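Monomethylamine corrinoid protein 1 (Methanosarcina barkeri, PDB 3EZX) carries methyl groups on a bound corrinoid cofactor between MtmB and MtbA in methanogenesis from methylamine. Local coordinates at residues I107-V112 with V150-M155; F98-D103 with T156-G161. All coordinates share one frame; numbering follows the deposited sequence.

Both contacts belong to the Rossmann-like corrinoid-binding domain, at the carboxyl ends of two neighbouring parallel strands, 94-99 and 147-152, with their centres about 10 Å apart. Along the chain the order is 98-103, 107-112, 150-155 and 156-161, so interaction 1 pairs the two inner segments and interaction 2 the two outer ones. The backbone joins them directly: Ser-152 N and Phe-98 O lie 2.7 Å apart, a probable hydrogen bond within the sheet. Interaction 1 borders the part of the pocket that takes the nucleotide tail of the corrinoid, whereas interaction 2 lies behind His-105, by similarity the axial ligand of the cobalt.

Interaction 1 of 2, residues I107-V112 with V150-M155; sequences IGHRLV and VGSALM
The groove that receives the nucleotide tail of the corrinoid runs here between helix 107-118 and the end of strand 147-152; Ser-152 faces the tail, with His-109 beside it on the helix. The hydroxyl OG of Ser-152 lies against the base of the histidine side chain, 3.7 Å from His-109 CB. With chi1 at -80°, OG stands beside its own backbone N and faces the helix, where it hydrogen-bonds to N3B of the cofactor's benzimidazole. A small hydroxyl suits this position: it offers a polar partner to the base without filling the groove. One water joins the two sides. It lies in the plane of the His-109 ring at its edge, 3.0 Å from His-109 ND1, donates to Ser-152 OG, and makes a weak bond to Val-150 O. The other ring nitrogen, NE2, is held by Asp-125, so partners at both nitrogens restrict the rotation of the imidazole, while Val-99 and Thr-97 of the adjoining strand pack against it. Ser-152 and Leu-154 form the SxL element of the DxHxxG...SxL...GG signature of B12-binding domains, and Gly-108 is the glycine of its first part. Gly-108 belongs to the cofactor pocket, and its bare CA is consistent with a close approach of helix and tail. One turn further along the helix the contact is apolar. Val-112 CG1 and Val-150 CG1 touch at 3.9 Å, the two side chains crossing obliquely; in Val-112 this methyl is anti to the backbone N (chi1 171°), which extends it toward the sheet. The compact branched valines, which also line the pocket, pack helix onto strand here, with Ala-207 of helix 204-213 also against Val-112 and Thr-97 beside Val-150.

Interaction 2 of 2, residues F98-D103 with T156-G161; sequences FVAEGD and TTSMLG
The carboxylate of Asp-103 meets Ser-158 through one oxygen, OD2, which lies 2.8 Å from Ser-158 OG, while its other oxygen, OD1, is hydrogen-bonded to His-105 ND1. OD2 also takes the backbone N-H of Leu-154, so the bonds to His-105 and Leu-154 N hold the carboxylate in position behind the histidine, with the serine hydroxyl close by. Ser-158 OG also hydrogen-bonds Met-155 O, its stronger partner. Chi1 of 66° places OG between the serine's backbone N and carbonyl carbon, from where it can reach both. Asp-103 and His-105 open the DxHxxG signature, and with Ser-158 they probably correspond to the His-Asp-Ser ligand triad of cobalamin-dependent methionine synthase; His-105 is, by similarity, the axial ligand of the cobalt. A type II turn from Ala-100 to Asp-103, closed by Asp-103 N to Ala-100 O at 3.1 Å, carries the chain from strand 94-99 to Asp-103. Gly-102 suits its third position, where phi is positive (81°), and its carbonyl bonds the corrinoid. Small side chains let turn and helix 156-159 lie close: Ala-100 CB sits 3.9 Å from Ser-158 CB, which in turn is 3.6 Å from Glu-101 O.

Interaction 1 of 2, residues I107-V112 with V150-M155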
ATOM      1  N   ILE A 107      -4.485  -2.168  -3.790  1.00 16.02           N
ATOM      2  CA  ILE A 107      -3.396  -1.695  -4.646  1.00 17.81           C
ATOM      3  C   ILE A 107      -2.246  -1.095  -3.831  1.00 26.54           C
ATOM      4  O   ILE A 107      -1.092  -1.507  -3.978  1.00 23.06           O
ATOM      5  CB  ILE A 107      -3.908  -0.664  -5.670  1.00 23.39           C
ATOM      6  CG1 ILE A 107      -4.892  -1.347  -6.625  1.00 12.67           C
ATOM      7  CG2 ILE A 107      -2.743  -0.064  -6.453  1.00 24.27           C
ATOM      8  CD1 ILE A 107      -5.495  -0.447  -7.662  1.00 11.74           C
ATOM      9  N   GLY A 108      -2.566  -0.132  -2.970  1.00 30.09           N
ATOM     10  CA  GLY A 108      -1.552   0.482  -2.135  1.00 23.61           C
ATOM     11  C   GLY A 108      -0.979  -0.494  -1.136  1.00 32.14           C
ATOM     12  O   GLY A 108       0.213  -0.491  -0.839  1.00 23.83           O
ATOM     13  N   HIS A 109      -1.850  -1.334  -0.597  1.00 28.97           N
ATOM     14  CA  HIS A 109      -1.432  -2.351   0.369  1.00 27.84           C
ATOM     15  C   HIS A 109      -0.428  -3.289  -0.298  1.00 35.51           C
ATOM     16  O   HIS A 109       0.635  -3.557   0.260  1.00 43.11           O
ATOM     17  CB  HIS A 109      -2.647  -3.153   0.848  1.00 12.64           C
ATOM     18  CG  HIS A 109      -2.316  -4.481   1.442  1.00 24.39           C
ATOM     19  ND1 HIS A 109      -1.697  -4.618   2.669  1.00 27.95           N
ATOM     20  CD2 HIS A 109      -2.488  -5.741   0.968  1.00 22.77           C
ATOM     21  CE1 HIS A 109      -1.501  -5.897   2.915  1.00 37.72           C
ATOM     22  NE2 HIS A 109      -1.969  -6.602   1.900  1.00 23.58           N
ATOM     23  N   ARG A 110      -0.765  -3.778  -1.492  1.00 37.81           N
ATOM     24  CA  ARG A 110       0.117  -4.691  -2.221  1.00 33.98           C
ATOM     25  C   ARG A 110       1.447  -4.046  -2.599  1.00 35.05           C
ATOM     26  O   ARG A 110       2.475  -4.722  -2.637  1.00 35.61           O
ATOM     27  CB  ARG A 110      -0.559  -5.197  -3.497  1.00 39.09           C
ATOM     28  CG  ARG A 110      -1.519  -6.361  -3.284  1.00 42.48           C
ATOM     29  CD  ARG A 110      -1.812  -7.113  -4.585  1.00 51.42           C
ATOM     30  NE  ARG A 110      -2.542  -8.354  -4.328  1.00 74.00           N
ATOM     31  CZ  ARG A 110      -2.838  -9.270  -5.247  1.00 86.59           C
ATOM     32  NH1 ARG A 110      -2.466  -9.096  -6.509  1.00 90.55           N
ATOM     33  NH2 ARG A 110      -3.503 -10.366  -4.900  1.00 86.38           N
ATOM     34  N   LEU A 111       1.417  -2.747  -2.887  1.00 37.57           N
ATOM     35  CA  LEU A 111       2.615  -2.028  -3.264  1.00 38.01           C
ATOM     36  C   LEU A 111       3.586  -1.898  -2.084  1.00 36.83           C
ATOM     37  O   LEU A 111       4.787  -2.147  -2.222  1.00 42.05           O
ATOM     38  CB  LEU A 111       2.247  -0.647  -3.793  1.00 38.48           C
ATOM     39  CG  LEU A 111       3.388   0.218  -4.343  1.00 38.03           C
ATOM     40  CD1 LEU A 111       4.158  -0.530  -5.434  1.00 32.23           C
ATOM     41  CD2 LEU A 111       2.795   1.498  -4.881  1.00 43.98           C
ATOM     42  N   VAL A 112       3.067  -1.514  -0.925  1.00 28.46           N
ATOM     43  CA  VAL A 112       3.898  -1.371   0.258  1.00 30.37           C
ATOM     44  C   VAL A 112       4.489  -2.721   0.665  1.00 33.48           C
ATOM     45  O   VAL A 112       5.670  -2.809   1.004  1.00 38.43           O
ATOM     46  CB  VAL A 112       3.098  -0.841   1.465  1.00 32.02           C
ATOM     47  CG1 VAL A 112       3.954  -0.918   2.701  1.00 27.69           C
ATOM     48  CG2 VAL A 112       2.629   0.595   1.211  1.00 33.75           C
ATOM     49  N   VAL A 150       2.058  -3.574   9.590  1.00 39.49           N
ATOM     50  CA  VAL A 150       1.780  -2.621   8.517  1.00 37.38           C
ATOM     51  C   VAL A 150       0.296  -2.691   8.126  1.00 40.03           C
ATOM     52  O   VAL A 150      -0.143  -3.657   7.497  1.00 41.74           O
ATOM     53  CB  VAL A 150       2.638  -2.937   7.264  1.00 36.85           C
ATOM     54  CG1 VAL A 150       2.552  -1.793   6.275  1.00 28.95           C
ATOM     55  CG2 VAL A 150       4.079  -3.199   7.663  1.00 30.65           C
ATOM     56  N   GLY A 151      -0.471  -1.666   8.488  1.00 31.83           N
ATOM     57  CA  GLY A 151      -1.891  -1.668   8.168  1.00 35.82           C
ATOM     58  C   GLY A 151      -2.386  -0.636   7.164  1.00 36.56           C
ATOM     59  O   GLY A 151      -1.905   0.496   7.123  1.00 27.07           O
ATOM     60  N   SER A 152      -3.361  -1.031   6.349  1.00 35.25           N
ATOM     61  CA  SER A 152      -3.933  -0.136   5.349  1.00 36.37           C
ATOM     62  C   SER A 152      -5.402   0.138   5.600  1.00 31.51           C
ATOM     63  O   SER A 152      -6.098  -0.651   6.232  1.00 43.19           O
ATOM     64  CB  SER A 152      -3.790  -0.719   3.938  1.00 33.16           C
ATOM     65  OG  SER A 152      -2.493  -0.521   3.416  1.00 26.85           O
ATOM     66  N   ALA A 153      -5.866   1.263   5.076  1.00 35.57           N
ATOM     67  CA  ALA A 153      -7.256   1.670   5.195  1.00 37.67           C
ATOM     68  C   ALA A 153      -7.452   2.900   4.312  1.00 41.28           C
ATOM     69  O   ALA A 153      -6.852   3.948   4.550  1.00 48.83           O
ATOM     70  CB  ALA A 153      -7.589   1.988   6.644  1.00 21.66           C
ATOM     71  N   LEU A 154      -8.273   2.765   3.278  1.00 37.64           N
ATOM     72  CA  LEU A 154      -8.524   3.881   2.374  1.00 42.29           C
ATOM     73  C   LEU A 154      -9.878   4.514   2.616  1.00 34.95           C
ATOM     74  O   LEU A 154     -10.289   5.430   1.905  1.00 35.21           O
ATOM     75  CB  LEU A 154      -8.406   3.432   0.917  1.00 33.14           C
ATOM     76  CG  LEU A 154      -6.966   3.387   0.399  1.00 38.37           C
ATOM     77  CD1 LEU A 154      -6.142   2.386   1.202  1.00 49.67           C
ATOM     78  CD2 LEU A 154      -6.979   3.008  -1.065  1.00 60.47           C
ATOM     79  N   MET A 155     -10.570   4.018   3.631  1.00 37.50           N
ATOM     80  CA  MET A 155     -11.869   4.552   3.988  1.00 39.29           C
ATOM     81  C   MET A 155     -11.866   4.911   5.463  1.00 48.35           C
ATOM     82  O   MET A 155     -11.403   4.134   6.297  1.00 53.40           O
ATOM     83  CB  MET A 155     -12.964   3.532   3.700  1.00 46.83           C
ATOM     84  CG  MET A 155     -13.063   3.140   2.239  1.00 38.66           C
ATOM     85  SD  MET A 155     -14.611   2.312   1.900  1.00 42.77           S
ATOM     86  CE  MET A 155     -14.354   0.773   2.773  1.00 44.78           C
TER
HETATM   87  O   HOH W   1      -1.064  -2.307   4.517  1.00 33.65           O

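Interaction 2 of 2, residues F98-D103 with T156-G161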
ATOM      1  N   PHE A  98      -1.660  -5.892   6.234  1.00 25.89           N
ATOM      2  CA  PHE A  98      -3.095  -6.120   6.136  1.00 23.09           C
ATOM      3  C   PHE A  98      -3.871  -4.849   5.802  1.00 25.13           C
ATOM      4  O   PHE A  98      -3.364  -3.742   5.939  1.00 25.20           O
ATOM      5  CB  PHE A  98      -3.584  -6.650   7.476  1.00 18.45           C
ATOM      6  CG  PHE A  98      -3.290  -5.717   8.618  1.00 24.78           C
ATOM      7  CD1 PHE A  98      -4.225  -4.773   9.014  1.00 24.91           C
ATOM      8  CD2 PHE A  98      -2.061  -5.755   9.269  1.00 26.61           C
ATOM      9  CE1 PHE A  98      -3.943  -3.872  10.040  1.00 20.11           C
ATOM     10  CE2 PHE A  98      -1.770  -4.861  10.293  1.00 24.24           C
ATOM     11  CZ  PHE A  98      -2.714  -3.917  10.681  1.00 22.25           C
ATOM     12  N   VAL A  99      -5.106  -5.025   5.351  1.00 26.06           N
ATOM     13  CA  VAL A  99      -5.984  -3.912   5.047  1.00 22.50           C
ATOM     14  C   VAL A  99      -7.109  -4.033   6.080  1.00 28.77           C
ATOM     15  O   VAL A  99      -7.617  -5.125   6.315  1.00 21.51           O
ATOM     16  CB  VAL A  99      -6.565  -4.031   3.631  1.00 30.41           C
ATOM     17  CG1 VAL A  99      -7.425  -2.816   3.325  1.00 27.03           C
ATOM     18  CG2 VAL A  99      -5.443  -4.174   2.621  1.00 11.72           C
ATOM     19  N   ALA A 100      -7.485  -2.918   6.697  1.00 29.04           N
ATOM     20  CA  ALA A 100      -8.532  -2.899   7.718  1.00 30.02           C
ATOM     21  C   ALA A 100      -9.810  -3.660   7.363  1.00 41.50           C
ATOM     22  O   ALA A 100     -10.116  -3.886   6.189  1.00 47.50           O
ATOM     23  CB  ALA A 100      -8.876  -1.466   8.067  1.00 34.79           C
ATOM     24  N   GLU A 101     -10.564  -4.037   8.393  1.00 41.52           N
ATOM     25  CA  GLU A 101     -11.816  -4.773   8.225  1.00 38.69           C
ATOM     26  C   GLU A 101     -12.827  -4.004   7.387  1.00 27.13           C
ATOM     27  O   GLU A 101     -13.025  -2.809   7.588  1.00 23.81           O
ATOM     28  CB  GLU A 101     -12.437  -5.075   9.591  1.00 35.84           C
ATOM     29  CG  GLU A 101     -13.641  -5.998   9.538  1.00 42.10           C
ATOM     30  CD  GLU A 101     -14.240  -6.241  10.909  1.00 56.46           C
ATOM     31  OE1 GLU A 101     -13.461  -6.468  11.857  1.00 52.42           O
ATOM     32  OE2 GLU A 101     -15.484  -6.214  11.038  1.00 62.17           O
ATOM     33  N   GLY A 102     -13.468  -4.705   6.457  1.00 27.81           N
ATOM     34  CA  GLY A 102     -14.467  -4.085   5.606  1.00 25.29           C
ATOM     35  C   GLY A 102     -13.888  -3.312   4.441  1.00 29.02           C
ATOM     36  O   GLY A 102     -14.626  -2.767   3.626  1.00 37.74           O
ATOM     37  N   ASP A 103     -12.563  -3.271   4.362  1.00 33.44           N
ATOM     38  CA  ASP A 103     -11.870  -2.551   3.301  1.00 33.18           C
ATOM     39  C   ASP A 103     -11.269  -3.553   2.313  1.00 31.27           C
ATOM     40  O   ASP A 103     -10.671  -4.543   2.724  1.00 33.48           O
ATOM     41  CB  ASP A 103     -10.749  -1.706   3.915  1.00 23.09           C
ATOM     42  CG  ASP A 103     -10.381  -0.502   3.059  1.00 36.51           C
ATOM     43  OD1 ASP A 103     -10.295  -0.646   1.821  1.00 21.41           O
ATOM     44  OD2 ASP A 103     -10.167   0.590   3.630  1.00 22.94           O
ATOM     45  N   THR A 156     -12.370   6.100   5.776  1.00 50.66           N
ATOM     46  CA  THR A 156     -12.429   6.576   7.151  1.00 50.56           C
ATOM     47  C   THR A 156     -13.135   5.576   8.056  1.00 46.32           C
ATOM     48  O   THR A 156     -12.674   5.300   9.164  1.00 43.22           O
ATOM     49  CB  THR A 156     -13.167   7.927   7.243  1.00 59.13           C
ATOM     50  OG1 THR A 156     -14.438   7.825   6.588  1.00 49.28           O
ATOM     51  CG2 THR A 156     -12.342   9.035   6.591  1.00 55.55           C
ATOM     52  N   THR A 157     -14.250   5.033   7.575  1.00 39.36           N
ATOM     53  CA  THR A 157     -15.032   4.065   8.338  1.00 46.22           C
ATOM     54  C   THR A 157     -14.185   2.868   8.769  1.00 49.54           C
ATOM     55  O   THR A 157     -14.337   2.362   9.878  1.00 54.81           O
ATOM     56  CB  THR A 157     -16.233   3.551   7.516  1.00 55.19           C
ATOM     57  OG1 THR A 157     -16.943   4.664   6.958  1.00 65.81           O
ATOM     58  CG2 THR A 157     -17.181   2.752   8.398  1.00 39.39           C
ATOM     59  N   SER A 158     -13.291   2.421   7.891  1.00 48.78           N
ATOM     60  CA  SER A 158     -12.427   1.282   8.190  1.00 49.80           C
ATOM     61  C   SER A 158     -11.174   1.715   8.948  1.00 39.79           C
ATOM     62  O   SER A 158     -10.589   0.934   9.693  1.00 50.41           O
ATOM     63  CB  SER A 158     -12.022   0.571   6.895  1.00 55.88           C
ATOM     64  OG  SER A 158     -11.205   1.405   6.088  1.00 66.16           O
ATOM     65  N   MET A 159     -10.767   2.961   8.752  1.00 37.21           N
ATOM     66  CA  MET A 159      -9.589   3.502   9.420  1.00 36.91           C
ATOM     67  C   MET A 159      -9.804   3.657  10.922  1.00 37.03           C
ATOM     68  O   MET A 159      -8.859   3.558  11.706  1.00 31.03           O
ATOM     69  CB  MET A 159      -9.235   4.862   8.825  1.00 48.42           C
ATOM     70  CG  MET A 159      -8.098   5.571   9.534  1.00 53.63           C
ATOM     71  SD  MET A 159      -8.115   7.339   9.189  1.00 65.10           S
ATOM     72  CE  MET A 159      -9.347   7.894  10.402  1.00 64.92           C
ATOM     73  N   LEU A 160     -11.047   3.909  11.318  1.00 41.50           N
ATOM     74  CA  LEU A 160     -11.384   4.081  12.727  1.00 49.07           C
ATOM     75  C   LEU A 160     -11.102   2.811  13.516  1.00 55.72           C
ATOM     76  O   LEU A 160     -10.718   2.867  14.691  1.00 51.32           O
ATOM     77  CB  LEU A 160     -12.855   4.471  12.868  1.00 49.14           C
ATOM     78  CG  LEU A 160     -13.228   5.753  12.113  1.00 61.02           C
ATOM     79  CD1 LEU A 160     -14.706   6.060  12.295  1.00 56.77           C
ATOM     80  CD2 LEU A 160     -12.370   6.904  12.611  1.00 62.19           C
ATOM     81  N   GLY A 161     -11.289   1.668  12.864  1.00 47.44           N
ATOM     82  CA  GLY A 161     -11.043   0.395  13.515  1.00 51.60           C
ATOM     83  C   GLY A 161      -9.588   0.159  13.890  1.00 46.48           C
ATOM     84  O   GLY A 161      -9.273  -0.795  14.599  1.00 50.53           O
TER